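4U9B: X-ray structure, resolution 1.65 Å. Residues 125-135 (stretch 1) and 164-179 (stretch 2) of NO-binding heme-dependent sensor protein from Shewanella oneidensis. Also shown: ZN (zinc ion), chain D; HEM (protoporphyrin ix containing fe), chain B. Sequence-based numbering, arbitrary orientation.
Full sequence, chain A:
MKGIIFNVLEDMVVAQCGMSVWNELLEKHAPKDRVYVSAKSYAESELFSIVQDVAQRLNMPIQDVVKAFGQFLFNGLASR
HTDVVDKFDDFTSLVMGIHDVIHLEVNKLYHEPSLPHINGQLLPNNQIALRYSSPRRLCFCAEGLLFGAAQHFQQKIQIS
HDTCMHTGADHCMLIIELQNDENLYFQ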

# COMPACT_ATOMS: atom_id res chain seq x y z
N ASN A 125 1.81 -24.02 -10.88
CA ASN A 125 1.10 -24.53 -9.71
C ASN A 125 0.08 -23.51 -9.20
O ASN A 125 -0.47 -23.65 -8.11
N ASN A 126 -0.17 -22.48 -10.02
CA ASN A 126 -1.13 -21.42 -9.74
C ASN A 126 -0.77 -20.56 -8.53
O ASN A 126 -1.61 -19.83 -8.01
N GLN A 127 0.48 -20.64 -8.09
CA GLN A 127 1.02 -19.64 -7.18
C GLN A 127 1.44 -18.44 -8.01
O GLN A 127 1.76 -18.58 -9.20
N ILE A 128 1.43 -17.26 -7.40
CA ILE A 128 1.88 -16.04 -8.06
C ILE A 128 3.19 -15.58 -7.44
O ILE A 128 3.26 -15.40 -6.23
N ALA A 129 4.21 -15.39 -8.27
CA ALA A 129 5.49 -14.85 -7.82
C ALA A 129 5.54 -13.36 -8.12
O ALA A 129 5.62 -12.96 -9.28
N LEU A 130 5.50 -12.55 -7.07
CA LEU A 130 5.44 -11.10 -7.21
C LEU A 130 6.74 -10.45 -6.75
O LEU A 130 7.06 -10.47 -5.56
N ARG A 131 7.48 -9.89 -7.70
CA ARG A 131 8.71 -9.18 -7.38
C ARG A 131 8.37 -7.74 -7.03
O ARG A 131 7.61 -7.09 -7.75
N TYR A 132 8.95 -7.24 -5.94
CA TYR A 132 8.75 -5.87 -5.50
C TYR A 132 10.10 -5.17 -5.34
O TYR A 132 11.03 -5.73 -4.76
N SER A 133 10.19 -3.96 -5.87
CA SER A 133 11.37 -3.11 -5.68
C SER A 133 10.93 -1.66 -5.59
O SER A 133 10.10 -1.21 -6.38
N SER A 134 11.49 -0.91 -4.64
CA SER A 134 11.16 0.50 -4.49
C SER A 134 12.09 1.22 -3.52
O SER A 134 12.46 0.66 -2.49
N PRO A 135 12.48 2.47 -3.83
CA PRO A 135 13.25 3.27 -2.87
C PRO A 135 12.50 3.49 -1.56
O PRO A 135 13.13 3.74 -0.53
N CYS A 164 13.78 -10.26 0.91
CA CYS A 164 13.31 -8.94 1.35
C CYS A 164 14.41 -7.90 1.39
O CYS A 164 15.54 -8.17 1.82
N MET A 165 14.07 -6.70 0.93
CA MET A 165 14.99 -5.57 0.92
C MET A 165 15.44 -5.18 2.33
O MET A 165 16.54 -4.66 2.51
N HIS A 166 14.59 -5.44 3.31
CA HIS A 166 14.89 -5.03 4.68
C HIS A 166 16.03 -5.85 5.30
O HIS A 166 16.50 -5.52 6.39
N THR A 167 16.46 -6.90 4.60
CA THR A 167 17.59 -7.71 5.07
C THR A 167 18.81 -7.52 4.17
O THR A 167 19.84 -8.15 4.39
N GLY A 168 18.69 -6.65 3.17
CA GLY A 168 19.81 -6.27 2.33
C GLY A 168 19.64 -6.58 0.86
O GLY A 168 20.42 -6.11 0.03
N ALA A 169 18.63 -7.37 0.51
CA ALA A 169 18.38 -7.72 -0.89
C ALA A 169 17.99 -6.48 -1.68
O ALA A 169 17.59 -5.47 -1.10
N ASP A 170 18.12 -6.53 -3.00
CA ASP A 170 17.77 -5.38 -3.84
C ASP A 170 16.32 -5.46 -4.31
O ASP A 170 15.87 -4.65 -5.12
N HIS A 171 15.59 -6.44 -3.78
CA HIS A 171 14.19 -6.64 -4.13
C HIS A 171 13.53 -7.56 -3.12
O HIS A 171 14.22 -8.22 -2.34
N CYS A 172 12.21 -7.58 -3.13
CA CYS A 172 11.44 -8.56 -2.36
C CYS A 172 10.76 -9.52 -3.31
O CYS A 172 10.43 -9.17 -4.44
N MET A 173 10.56 -10.74 -2.83
CA MET A 173 9.82 -11.76 -3.56
C MET A 173 8.67 -12.24 -2.70
O MET A 173 8.87 -12.86 -1.66
N LEU A 174 7.45 -11.92 -3.14
CA LEU A 174 6.24 -12.33 -2.44
C LEU A 174 5.56 -13.45 -3.22
O LEU A 174 5.04 -13.22 -4.32
N ILE A 175 5.58 -14.65 -2.67
CA ILE A 175 4.91 -15.79 -3.28
C ILE A 175 3.51 -15.89 -2.71
O ILE A 175 3.33 -16.09 -1.50
N ILE A 176 2.52 -15.75 -3.58
CA ILE A 176 1.12 -15.78 -3.19
C ILE A 176 0.50 -17.11 -3.57
O ILE A 176 0.50 -17.50 -4.74
N GLU A 177 -0.03 -17.81 -2.57
CA GLU A 177 -0.76 -19.05 -2.79
C GLU A 177 -2.24 -18.84 -2.51
O GLU A 177 -2.62 -18.46 -1.40
N LEU A 178 -3.07 -19.08 -3.52
CA LEU A 178 -4.51 -19.04 -3.35
C LEU A 178 -4.98 -20.34 -2.72
O LEU A 178 -4.55 -21.42 -3.12
N GLN A 179 -5.86 -20.23 -1.73
CA GLN A 179 -6.38 -21.39 -1.02
C GLN A 179 -7.90 -21.35 -0.96
O GLN A 179 -8.52 -20.41 -1.46

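Two antiparallel strands commonly divide their work: the backbones hold each other by hydrogen bonds, and alternating side chains build two separate packing surfaces. The strand carrying Ile128 to Tyr132 and the strand carrying Cys172 to Ile176 in this heme-dependent NO sensor illustrate the principle, with the added feature that a zinc site and hydrogen bonds to a heme propionate are attached to the same framework. Three hydrogen-bonded pairs set the register. Ile128 N donates to Ile176 O and Ile176 N to Ile128 O, both at 2.8 Å; Leu130 N reaches Leu174 O at 2.9 Å and Leu174 N reaches Leu130 O at 2.8 Å; Tyr132 N meets Cys172 O at 2.9 Å, and Cys172 N meets Tyr132 O at 2.7 Å.

The polar side chains gather at the two ends of this ladder. At one end Gln127 (chi1 m, chi2 t) extends its amide so that NE2 donates to Glu177 OE1 at 2.9 Å, a side-chain hydrogen bond between the stretches. Both partners are held further: Gln179 NE2 donates to Glu177 OE2 at 2.9 Å, while Asn125 OD1 accepts from Gln127 N at 3.1 Å and Asn125 ND2 makes a weak bond to Gln127 OE1 at 3.0 Å. At the other end His171 ND1 donates to Asp170 OD1 at 2.6 Å. Arg131, extended with its first three chi angles t, lays one face of its guanidinium over His171 CB, with NH2 3.7 Å from that atom. Its charge lies near that of Asp170 without forming a salt bridge, since Arg131 NH2 is 4.6 Å from Asp170 OD1.

The bound groups are reached from this same end. Cys172 (m) and Cys164 (t) each place SG 2.3 Å from the zinc ZN, whose coordination is completed elsewhere in the structure. Cys172 SG also accepts from Met165 N at 3.3 Å, so the metal ligand is tied to the start of the 3-10 segment. Tyr132 (t) donates from OH to HEM O2A at 2.6 Å, and Ser134 (t) from OG to HEM O1A at 2.7 Å; the two residues thus grip both oxygens of one propionate.

Packing fills the space around these contacts. Ile128, Leu130 and Tyr132 share a sheet face with Ile176, Leu174 and Cys172, all six buried. Ile128 CB and Ile176 CB, in side chains that are both m,t, lie 4.1 Å apart, and Leu130 (t,p) brings CD2 to 4.3 Å from Ile176 CD1. Cys172 SG lies obliquely to the Tyr132 ring, 4.1 Å from CD1, as does Met165 SD, 4.3 Å from Tyr132 CE1. The CA-to-CB bond of Met165 (m,t,p) points toward the other stretch, and CE comes to 3.4 Å from Ser134 O.

The other face, carrying Ala129, Arg131, Met173 and Ile175, is partly exposed. Here the small Ala129 is met by longer neighbors: Ile175 (m,m) brings CD1 to 3.7 Å from Ala129 CB, and Met173 (t,p,p) places SD 4.2 Å from Ala129 CB. Met173 CE also lies 3.7 Å from Arg131 CB.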

# COMPACT_ATOMS: atom_id res chain seq x y z
CB ASN A 125 2.09 -24.89 -8.60
CG ASN A 125 2.84 -23.68 -8.07
OD1 ASN A 125 2.82 -22.61 -8.67
ND2 ASN A 125 3.53 -23.86 -6.95
CB ASN A 126 -2.54 -22.01 -9.56
CG ASN A 126 -3.10 -22.56 -10.85
OD1 ASN A 126 -2.79 -22.07 -11.94
ND2 ASN A 126 -3.94 -23.59 -10.75
CB GLN A 127 2.19 -20.18 -6.37
CG GLN A 127 1.83 -21.32 -5.43
CD GLN A 127 3.02 -21.82 -4.62
OE1 GLN A 127 4.17 -21.65 -5.02
NE2 GLN A 127 2.74 -22.44 -3.48
CB ILE A 128 0.83 -14.91 -7.95
CG1 ILE A 128 -0.50 -15.35 -8.56
CG2 ILE A 128 1.33 -13.64 -8.64
CD1 ILE A 128 -1.67 -14.46 -8.18
CB ALA A 129 6.64 -15.57 -8.49
CB LEU A 130 4.25 -10.55 -6.43
CG LEU A 130 3.75 -9.16 -6.85
CD1 LEU A 130 3.23 -9.17 -8.28
CD2 LEU A 130 2.67 -8.69 -5.90
CB ARG A 131 9.69 -9.22 -8.55
CG ARG A 131 11.03 -8.55 -8.26
CD ARG A 131 11.83 -8.33 -9.53
NE ARG A 131 13.14 -7.73 -9.26
CZ ARG A 131 13.39 -6.42 -9.20
NH1 ARG A 131 12.41 -5.54 -9.40
NH2 ARG A 131 14.61 -5.99 -8.95
CB TYR A 132 7.98 -5.83 -4.18
CG TYR A 132 7.91 -4.45 -3.56
CD1 TYR A 132 8.91 -4.00 -2.71
CD2 TYR A 132 6.84 -3.60 -3.82
CE1 TYR A 132 8.85 -2.75 -2.14
CE2 TYR A 132 6.78 -2.34 -3.26
CZ TYR A 132 7.78 -1.92 -2.42
OH TYR A 132 7.73 -0.66 -1.85
CB SER A 133 12.36 -3.30 -6.83
OG SER A 133 13.61 -2.73 -6.51
CB SER A 134 9.72 0.66 -4.01
OG SER A 134 9.42 2.02 -3.75
CB PRO A 135 13.45 4.61 -3.60
CG PRO A 135 13.30 4.30 -5.03
CD PRO A 135 12.30 3.18 -5.11
CB CYS A 164 12.67 -9.05 2.74
SG CYS A 164 11.89 -7.52 3.30
CB MET A 165 14.33 -4.36 0.25
CG MET A 165 13.95 -4.57 -1.20
SD MET A 165 13.16 -3.12 -1.93
CE MET A 165 14.57 -2.03 -2.09
CB HIS A 166 13.64 -5.15 5.56
CG HIS A 166 12.57 -4.17 5.21
ND1 HIS A 166 12.73 -2.80 5.34
CD2 HIS A 166 11.32 -4.35 4.73
CE1 HIS A 166 11.63 -2.19 4.95
NE2 HIS A 166 10.75 -3.10 4.58
CB THR A 167 17.23 -9.20 5.13
OG1 THR A 167 17.22 -9.77 3.81
CG2 THR A 167 15.88 -9.41 5.79
CB ALA A 169 17.29 -8.77 -0.98
CB ASP A 170 18.72 -5.26 -5.04
CG ASP A 170 18.65 -6.46 -5.98
OD1 ASP A 170 17.74 -7.30 -5.85
OD2 ASP A 170 19.52 -6.54 -6.88
CB HIS A 171 14.05 -7.24 -5.53
CG HIS A 171 14.50 -8.67 -5.61
ND1 HIS A 171 15.82 -9.03 -5.76
CD2 HIS A 171 13.79 -9.83 -5.55
CE1 HIS A 171 15.91 -10.35 -5.80
NE2 HIS A 171 14.70 -10.86 -5.67
CB CYS A 172 10.39 -7.88 -1.49
SG CYS A 172 11.02 -6.59 -0.40
CB MET A 173 10.73 -12.92 -3.94
CG MET A 173 10.08 -13.95 -4.85
SD MET A 173 9.41 -13.24 -6.37
CE MET A 173 10.86 -12.43 -7.03
CB LEU A 174 5.29 -11.15 -2.26
CG LEU A 174 5.66 -10.14 -1.16
CD1 LEU A 174 6.94 -9.40 -1.49
CD2 LEU A 174 4.53 -9.16 -0.93
CB ILE A 175 5.67 -17.11 -3.04
CG1 ILE A 175 7.13 -16.98 -3.50
CG2 ILE A 175 4.97 -18.27 -3.75
CD1 ILE A 175 7.30 -16.55 -4.95
CB ILE A 176 0.33 -14.63 -3.85
CG1 ILE A 176 1.03 -13.29 -3.63
CG2 ILE A 176 -1.09 -14.58 -3.31
CD1 ILE A 176 0.67 -12.24 -4.65
CB GLU A 177 -0.21 -20.17 -1.90
CG GLU A 177 -0.87 -21.52 -2.14
CD GLU A 177 -0.25 -22.63 -1.32
OE1 GLU A 177 0.53 -23.43 -1.88
OE2 GLU A 177 -0.55 -22.71 -0.11
CB LEU A 178 -5.22 -18.81 -4.68
CG LEU A 178 -5.22 -17.38 -5.23
CD1 LEU A 178 -3.83 -16.96 -5.70
CD2 LEU A 178 -6.23 -17.24 -6.36
CB GLN A 179 -5.79 -21.45 0.39
CG GLN A 179 -4.27 -21.50 0.40
CD GLN A 179 -3.69 -21.54 1.81
OE1 GLN A 179 -4.37 -21.20 2.78
NE2 GLN A 179 -2.44 -21.95 1.92
ZN ZN D . 10.31 -7.11 1.73
CHA HEM B . 1.41 3.26 -4.29
CHB HEM B . 1.37 -1.58 -4.39
CHC HEM B . -3.18 -1.56 -5.98
CHD HEM B . -2.69 3.16 -6.99
C1A HEM B . 1.71 1.95 -4.01
C2A HEM B . 2.67 1.47 -3.04
C3A HEM B . 2.65 0.14 -3.07
C4A HEM B . 1.69 -0.28 -4.06
CMA HEM B . 3.50 -0.82 -2.22
CAA HEM B . 3.56 2.35 -2.13
CBA HEM B . 4.64 3.08 -2.95
CGA HEM B . 5.90 2.26 -3.13
O1A HEM B . 6.85 2.78 -3.77
O2A HEM B . 5.97 1.10 -2.66
C1B HEM B . 0.13 -2.01 -4.77
C2B HEM B . -0.35 -3.37 -4.74
C3B HEM B . -1.62 -3.38 -5.19
C4B HEM B . -1.97 -2.00 -5.50
CMB HEM B . 0.54 -4.55 -4.27
CAB HEM B . -2.62 -4.54 -5.36
CBB HEM B . -2.51 -5.71 -4.72
C1C HEM B . -3.45 -0.28 -6.40
C2C HEM B . -4.70 0.18 -6.97
C3C HEM B . -4.59 1.48 -7.27
C4C HEM B . -3.25 1.90 -6.88
CMC HEM B . -5.94 -0.72 -7.19
CAC HEM B . -5.74 2.31 -7.89
CBC HEM B . -5.57 3.53 -8.42
C1D HEM B . -1.61 3.63 -6.28
C2D HEM B . -1.31 5.03 -6.09
C3D HEM B . -0.03 5.06 -5.25
C4D HEM B . 0.32 3.68 -5.02
CMD HEM B . -2.11 6.24 -6.61
CAD HEM B . 0.73 6.30 -4.75
CBD HEM B . 1.78 6.72 -5.78
CGD HEM B . 2.50 7.93 -5.25
O1D HEM B . 2.46 8.15 -4.01
O2D HEM B . 3.12 8.68 -6.05
NA HEM B . 1.12 0.85 -4.61
NB HEM B . -0.88 -1.20 -5.24
NC HEM B . -2.59 0.80 -6.36
ND HEM B . -0.63 2.87 -5.64
FE HEM B . -0.65 0.81 -5.64